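Long-range contacts in endoglucanase FnCel5A (Fervidobacterium nodosum, PDB 3NCO), which probably hydrolyses internal beta-1,4-glucosidic bonds of cellulose: residues L137-N143 and R172-D177; I100-F105 and V118-W123. The contacts are given in a common frame with arbitrary orientation. Residues are numbered along the deposited sequence.

Contact 1 (L137-N143 and R172-D177); sequences LFFEIFN and RIVIID
Two neighbouring parallel strands, 137-140 and 174-177, approach to 4.5 Å between axes and cross at -30°. Before the pairing starts, Leu-137 O accepts a hydrogen bond from the Arg-172 side chain, NH1 (2.9 Å), while Arg-172 NE bonds Asn-169. Phe-138 (chi1 m) lays one ring face against Ile-173, whose CB sits 3.9 Å from the ring centroid in a CH-pi contact. Phe-139 is in register with Val-174 (CA-CA 4.7 Å); Phe-139 N donates to Ile-173 O (3.0 Å) and Phe-139 O accepts from Ile-175 N (2.8 Å). Its m rotamer sets one ring face against Arg-172 CD, 3.4 Å from the centroid, again CH-pi. Helix 151-168 connects the strands, making this a beta-alpha-beta unit of the eight-stranded TIM barrel. Glu-140 pairs with Ile-175 (CA-CA 4.4 Å); extended t,t, it brings OE2 2.6 Å from Asp-177 OD1, and its OE1 forms a salt bridge with Arg-59. At Ile-141 the backbone turns helical (-50/-51), with a weak hydrogen bond from Ile-141 N to Ile-175 O (3.3 Å), and Ile-141 CD1 meets Val-174 CG1 at 3.6 Å. A water accepts from Phe-142 N and Asp-177 N (both 3.0 Å) and donates to Ile-175 O (2.9 Å). Asn-143 CA ends 3.4 Å from Asp-177 OD2, which accepts from Glu-144 N.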
loop_
_atom_site.group_PDB
_atom_site.type_symbol
_atom_site.label_atom_id
_atom_site.label_comp_id
_atom_site.label_asym_id
_atom_site.label_seq_id
_atom_site.Cartn_x
_atom_site.Cartn_y
_atom_site.Cartn_z
ATOM N N LEU A 137 -5.986 -0.172 13.420
ATOM C CA LEU A 137 -5.568 -1.218 12.457
ATOM C C LEU A 137 -6.610 -1.315 11.329
ATOM O O LEU A 137 -7.782 -1.629 11.602
ATOM C CB LEU A 137 -5.478 -2.593 13.122
ATOM C CG LEU A 137 -5.147 -3.771 12.190
ATOM C CD1 LEU A 137 -3.702 -3.667 11.603
ATOM C CD2 LEU A 137 -5.358 -5.094 12.943
ATOM N N PHE A 138 -6.125 -1.148 10.096
ATOM C CA PHE A 138 -6.951 -1.272 8.867
ATOM C C PHE A 138 -6.558 -2.523 8.081
ATOM O O PHE A 138 -5.368 -2.899 8.105
ATOM C CB PHE A 138 -6.690 -0.076 7.921
ATOM C CG PHE A 138 -7.087 1.265 8.478
ATOM C CD1 PHE A 138 -7.718 1.402 9.684
ATOM C CD2 PHE A 138 -6.881 2.405 7.705
ATOM C CE1 PHE A 138 -8.018 2.694 10.203
ATOM C CE2 PHE A 138 -7.211 3.678 8.179
ATOM C CZ PHE A 138 -7.763 3.830 9.448
ATOM N N PHE A 139 -7.524 -3.157 7.388
ATOM C CA PHE A 139 -7.186 -4.287 6.519
ATOM C C PHE A 139 -7.118 -3.825 5.068
ATOM O O PHE A 139 -7.754 -2.822 4.717
ATOM C CB PHE A 139 -8.282 -5.349 6.573
ATOM C CG PHE A 139 -8.413 -6.013 7.918
ATOM C CD1 PHE A 139 -7.356 -5.906 8.828
ATOM C CD2 PHE A 139 -9.556 -6.797 8.253
ATOM C CE1 PHE A 139 -7.416 -6.486 10.068
ATOM C CE2 PHE A 139 -9.640 -7.434 9.505
ATOM C CZ PHE A 139 -8.557 -7.302 10.421
ATOM N N GLU A 140 -6.376 -4.541 4.217
ATOM C CA GLU A 140 -6.284 -4.200 2.807
ATOM C C GLU A 140 -6.287 -5.498 2.002
ATOM O O GLU A 140 -5.284 -6.196 2.017
ATOM C CB GLU A 140 -4.992 -3.426 2.558
ATOM C CG GLU A 140 -4.851 -3.088 1.051
ATOM C CD GLU A 140 -3.596 -2.320 0.674
ATOM O OE1 GLU A 140 -2.753 -2.101 1.569
ATOM O OE2 GLU A 140 -3.446 -1.962 -0.495
ATOM N N ILE A 141 -7.420 -5.834 1.376
ATOM C CA ILE A 141 -7.644 -7.180 0.840
ATOM C C ILE A 141 -6.522 -7.735 -0.030
ATOM O O ILE A 141 -6.031 -8.848 0.211
ATOM C CB ILE A 141 -8.951 -7.235 0.049
ATOM C CG1 ILE A 141 -10.074 -7.080 1.077
ATOM C CG2 ILE A 141 -9.142 -8.637 -0.609
ATOM C CD1 ILE A 141 -11.458 -6.822 0.422
ATOM N N PHE A 142 -6.089 -6.941 -1.020
ATOM C CA PHE A 142 -5.028 -7.406 -1.918
ATOM C C PHE A 142 -4.285 -6.255 -2.573
ATOM O O PHE A 142 -4.892 -5.272 -2.999
ATOM C CB PHE A 142 -5.551 -8.401 -2.964
ATOM C CG PHE A 142 -4.469 -9.148 -3.673
ATOM C CD1 PHE A 142 -3.577 -9.995 -2.975
ATOM C CD2 PHE A 142 -4.297 -8.956 -5.039
ATOM C CE1 PHE A 142 -2.531 -10.642 -3.659
ATOM C CE2 PHE A 142 -3.292 -9.629 -5.738
ATOM C CZ PHE A 142 -2.412 -10.461 -5.061
ATOM N N ASN A 143 -2.974 -6.422 -2.698
ATOM C CA ASN A 143 -2.125 -5.432 -3.356
ATOM C C ASN A 143 -2.142 -5.613 -4.865
ATOM O O ASN A 143 -1.843 -6.674 -5.388
ATOM C CB ASN A 143 -0.701 -5.682 -2.861
ATOM C CG ASN A 143 0.306 -4.762 -3.494
ATOM O OD1 ASN A 143 1.181 -5.203 -4.272
ATOM N ND2 ASN A 143 0.167 -3.540 -3.231
ATOM N N ARG A 172 -14.485 -2.308 10.689
ATOM C CA ARG A 172 -13.075 -2.006 10.442
ATOM C C ARG A 172 -12.884 -1.510 9.029
ATOM O O ARG A 172 -13.489 -2.033 8.073
ATOM C CB ARG A 172 -12.177 -3.225 10.651
ATOM C CG ARG A 172 -10.670 -2.826 10.738
ATOM C CD ARG A 172 -9.801 -4.059 11.006
ATOM N NE ARG A 172 -10.187 -4.694 12.293
ATOM C CZ ARG A 172 -9.884 -4.221 13.513
ATOM N NH1 ARG A 172 -9.128 -3.118 13.649
ATOM N NH2 ARG A 172 -10.331 -4.866 14.579
ATOM N N ILE A 173 -12.037 -0.507 8.900
ATOM C CA ILE A 173 -11.712 -0.022 7.564
ATOM C C ILE A 173 -11.089 -1.140 6.698
ATOM O O ILE A 173 -10.135 -1.802 7.121
ATOM C CB ILE A 173 -10.786 1.163 7.633
ATOM C CG1 ILE A 173 -11.521 2.376 8.225
ATOM C CG2 ILE A 173 -10.227 1.465 6.218
ATOM C CD1 ILE A 173 -12.572 2.987 7.331
ATOM N N VAL A 174 -11.605 -1.331 5.480
ATOM C CA VAL A 174 -10.988 -2.255 4.546
ATOM C C VAL A 174 -10.638 -1.453 3.293
ATOM O O VAL A 174 -11.508 -0.737 2.733
ATOM C CB VAL A 174 -11.960 -3.411 4.193
ATOM C CG1 VAL A 174 -11.425 -4.305 2.982
ATOM C CG2 VAL A 174 -12.238 -4.209 5.475
ATOM N N ILE A 175 -9.383 -1.569 2.849
ATOM C CA ILE A 175 -8.891 -0.796 1.700
ATOM C C ILE A 175 -8.968 -1.685 0.469
ATOM O O ILE A 175 -8.471 -2.815 0.488
ATOM C CB ILE A 175 -7.431 -0.353 1.931
ATOM C CG1 ILE A 175 -7.424 0.740 3.005
ATOM C CG2 ILE A 175 -6.757 0.205 0.647
ATOM C CD1 ILE A 175 -6.122 0.810 3.735
ATOM N N ILE A 176 -9.596 -1.135 -0.570
ATOM C CA ILE A 176 -9.789 -1.810 -1.856
ATOM C C ILE A 176 -8.879 -1.215 -2.937
ATOM O O ILE A 176 -8.980 -0.021 -3.263
ATOM C CB ILE A 176 -11.288 -1.647 -2.342
ATOM C CG1 ILE A 176 -12.244 -2.025 -1.227
ATOM C CG2 ILE A 176 -11.552 -2.416 -3.621
ATOM C CD1 ILE A 176 -12.002 -3.400 -0.594
ATOM N N ASP A 177 -7.974 -2.029 -3.473
ATOM C CA ASP A 177 -7.057 -1.571 -4.530
ATOM C C ASP A 177 -7.716 -1.486 -5.887
ATOM O O ASP A 177 -8.499 -2.309 -6.265
ATOM C CB ASP A 177 -5.857 -2.530 -4.669
ATOM C CG ASP A 177 -4.820 -2.346 -3.477
ATOM O OD1 ASP A 177 -5.277 -2.225 -2.305
ATOM O OD2 ASP A 177 -3.580 -2.402 -3.712
HETATM O O HOH W 1 -7.305 -4.276 -1.679
#

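Contact 2 (I100-F105 and V118-W123); sequences INCHHF and VLVEIW
Trp-123 (chi1 -90°, chi2 111°) reaches from helix 112-130 across the end of strand 97-101, its indole packing against the backbone of Ile-100 and Asn-101 and the side chain of Cys-102. Ile-100 O lies at the ring edge, 3.8 Å from Trp-123 CH2, and Ile-100 CG1 is 4.4 Å from the same CH2 atom; Cys-102 CB is 3.9 Å from Trp-123 NE1. The 100-105 backbone is extended through His-103, takes positive phi at His-104 (57/54), and so returns Phe-105, the N-cap residue of helix 106-110, toward the 118-123 turns. These are regular alpha-helix, with Ile-122 N to Val-118 O and Trp-123 N to Leu-119 O both 2.9 Å. The nearest CA pair is Cys-102 and Leu-119, 8.4 Å apart, a spacing filled by side chains: Cys-102 (chi1 t) places SG 3.9 Å from Leu-119 CD1. Phe-105 (chi1 t) presents its ring edge to Val-118, CZ being 3.8 Å from Val-118 CG1, while CE1 is 4.1 Å from Ile-122 CD1. Thus a barrel strand and its following loop pack against the outer helix layer of the TIM barrel. No hydrogen bond joins the segments, and Trp-123 NE1 donates instead to Ile-141 O, so the contact rests on van der Waals packing, mostly between apolar side chains.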
loop_
_atom_site.group_PDB
_atom_site.type_symbol
_atom_site.label_atom_id
_atom_site.label_comp_id
_atom_site.label_asym_id
_atom_site.label_seq_id
_atom_site.Cartn_x
_atom_site.Cartn_y
_atom_site.Cartn_z
ATOM N N ILE A 100 -2.504 -3.575 7.234
ATOM C CA ILE A 100 -1.914 -4.883 6.879
ATOM C C ILE A 100 -2.675 -5.397 5.635
ATOM O O ILE A 100 -3.919 -5.290 5.594
ATOM C CB ILE A 100 -1.961 -5.917 8.072
ATOM C CG1 ILE A 100 -3.429 -6.291 8.452
ATOM C CG2 ILE A 100 -1.039 -5.493 9.321
ATOM C CD1 ILE A 100 -3.465 -7.378 9.599
ATOM N N ASN A 101 -1.941 -5.974 4.677
ATOM C CA ASN A 101 -2.527 -6.289 3.356
ATOM C C ASN A 101 -2.233 -7.802 3.122
ATOM O O ASN A 101 -1.628 -8.487 3.943
ATOM C CB ASN A 101 -2.007 -5.345 2.194
ATOM C CG ASN A 101 -0.596 -5.698 1.669
ATOM O OD1 ASN A 101 0.030 -6.684 2.123
ATOM N ND2 ASN A 101 -0.066 -4.869 0.724
ATOM N N CYS A 102 -2.648 -8.314 1.952
ATOM C CA CYS A 102 -2.001 -9.482 1.392
ATOM C C CYS A 102 -1.334 -9.040 0.082
ATOM O O CYS A 102 -1.898 -8.248 -0.674
ATOM C CB CYS A 102 -3.071 -10.531 1.129
ATOM S SG CYS A 102 -2.445 -12.164 0.546
ATOM N N HIS A 103 -0.148 -9.576 -0.184
ATOM C CA HIS A 103 0.782 -9.027 -1.173
ATOM C C HIS A 103 1.521 -10.212 -1.814
ATOM O O HIS A 103 1.768 -11.269 -1.183
ATOM C CB HIS A 103 1.774 -8.150 -0.430
ATOM C CG HIS A 103 2.336 -6.977 -1.178
ATOM N ND1 HIS A 103 3.357 -7.037 -2.106
ATOM C CD2 HIS A 103 2.091 -5.668 -0.994
ATOM C CE1 HIS A 103 3.727 -5.804 -2.445
ATOM N NE2 HIS A 103 2.947 -4.961 -1.809
ATOM N N HIS A 104 1.807 -10.065 -3.104
ATOM C CA HIS A 104 2.627 -11.063 -3.790
ATOM C C HIS A 104 2.039 -12.483 -3.696
ATOM O O HIS A 104 2.731 -13.404 -3.319
ATOM C CB HIS A 104 4.073 -11.027 -3.253
ATOM C CG HIS A 104 5.072 -11.602 -4.201
ATOM N ND1 HIS A 104 6.117 -10.854 -4.731
ATOM C CD2 HIS A 104 5.174 -12.839 -4.747
ATOM C CE1 HIS A 104 6.828 -11.623 -5.552
ATOM N NE2 HIS A 104 6.262 -12.817 -5.594
ATOM N N PHE A 105 0.788 -12.640 -4.096
ATOM C CA PHE A 105 0.183 -13.973 -4.229
ATOM C C PHE A 105 0.248 -14.388 -5.724
ATOM O O PHE A 105 -0.704 -14.187 -6.466
ATOM C CB PHE A 105 -1.244 -13.871 -3.705
ATOM C CG PHE A 105 -1.919 -15.184 -3.435
ATOM C CD1 PHE A 105 -3.113 -15.194 -2.672
ATOM C CD2 PHE A 105 -1.409 -16.413 -3.915
ATOM C CE1 PHE A 105 -3.790 -16.414 -2.437
ATOM C CE2 PHE A 105 -2.061 -17.618 -3.646
ATOM C CZ PHE A 105 -3.267 -17.611 -2.893
ATOM N N VAL A 118 -8.720 -19.218 -1.994
ATOM C CA VAL A 118 -7.657 -19.348 -1.003
ATOM C C VAL A 118 -7.489 -17.988 -0.309
ATOM O O VAL A 118 -7.356 -17.915 0.910
ATOM C CB VAL A 118 -6.318 -19.840 -1.631
ATOM C CG1 VAL A 118 -5.215 -19.917 -0.573
ATOM C CG2 VAL A 118 -6.527 -21.185 -2.341
ATOM N N LEU A 119 -7.557 -16.896 -1.079
ATOM C CA LEU A 119 -7.526 -15.568 -0.482
ATOM C C LEU A 119 -8.690 -15.385 0.484
ATOM O O LEU A 119 -8.533 -14.816 1.579
ATOM C CB LEU A 119 -7.569 -14.483 -1.588
ATOM C CG LEU A 119 -7.511 -13.045 -1.075
ATOM C CD1 LEU A 119 -6.142 -12.722 -0.469
ATOM C CD2 LEU A 119 -7.855 -12.176 -2.288
ATOM N N VAL A 120 -9.872 -15.871 0.076
ATOM C CA VAL A 120 -11.020 -15.752 0.998
ATOM C C VAL A 120 -10.689 -16.428 2.349
ATOM O O VAL A 120 -10.988 -15.872 3.445
ATOM C CB VAL A 120 -12.310 -16.331 0.409
ATOM C CG1 VAL A 120 -13.390 -16.381 1.430
ATOM C CG2 VAL A 120 -12.799 -15.469 -0.783
ATOM N N GLU A 121 -10.120 -17.639 2.300
ATOM C CA GLU A 121 -9.783 -18.368 3.541
ATOM C C GLU A 121 -8.670 -17.685 4.336
ATOM O O GLU A 121 -8.743 -17.623 5.564
ATOM C CB GLU A 121 -9.357 -19.794 3.237
ATOM C CG GLU A 121 -10.477 -20.671 2.654
ATOM C CD GLU A 121 -11.777 -20.611 3.476
ATOM O OE1 GLU A 121 -11.725 -20.838 4.707
ATOM O OE2 GLU A 121 -12.859 -20.324 2.919
ATOM N N ILE A 122 -7.681 -17.126 3.648
ATOM C CA ILE A 122 -6.639 -16.332 4.347
ATOM C C ILE A 122 -7.289 -15.221 5.135
ATOM O O ILE A 122 -7.048 -15.050 6.330
ATOM C CB ILE A 122 -5.597 -15.759 3.338
ATOM C CG1 ILE A 122 -4.691 -16.896 2.887
ATOM C CG2 ILE A 122 -4.763 -14.591 3.960
ATOM C CD1 ILE A 122 -3.872 -16.586 1.634
ATOM N N TRP A 123 -8.150 -14.470 4.479
ATOM C CA TRP A 123 -8.773 -13.336 5.133
ATOM C C TRP A 123 -9.765 -13.723 6.235
ATOM O O TRP A 123 -9.926 -12.981 7.232
ATOM C CB TRP A 123 -9.358 -12.374 4.105
ATOM C CG TRP A 123 -8.277 -11.339 3.728
ATOM C CD1 TRP A 123 -7.589 -11.199 2.505
ATOM C CD2 TRP A 123 -7.717 -10.377 4.603
ATOM N NE1 TRP A 123 -6.681 -10.166 2.598
ATOM C CE2 TRP A 123 -6.720 -9.666 3.885
ATOM C CE3 TRP A 123 -7.971 -10.045 5.945
ATOM C CZ2 TRP A 123 -5.981 -8.616 4.476
ATOM C CZ3 TRP A 123 -7.275 -9.024 6.523
ATOM C CH2 TRP A 123 -6.266 -8.299 5.807
#

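Contact 2 closes before contact 1 opens along the chain, and their centres lie about 11 Å apart. Both belong to the same parallel barrel: strands 97-101 and 137-140 are neighbours in it, and helices 106-110 and 112-130 lie between them in the chain, so strand-to-helix packing in contact 2 leads into strand-to-strand pairing in contact 1. They meet physically as well. Trp-123 NE1 probably hydrogen-bonds Ile-141 O (2.8 Å), side chain to backbone, and Asn-143 N probably bonds Cys-102 O (2.9 Å), a backbone pairing just past both strands. The two contacts thus meet at the C-terminal ends of the strands, where the active site of TIM barrels lies.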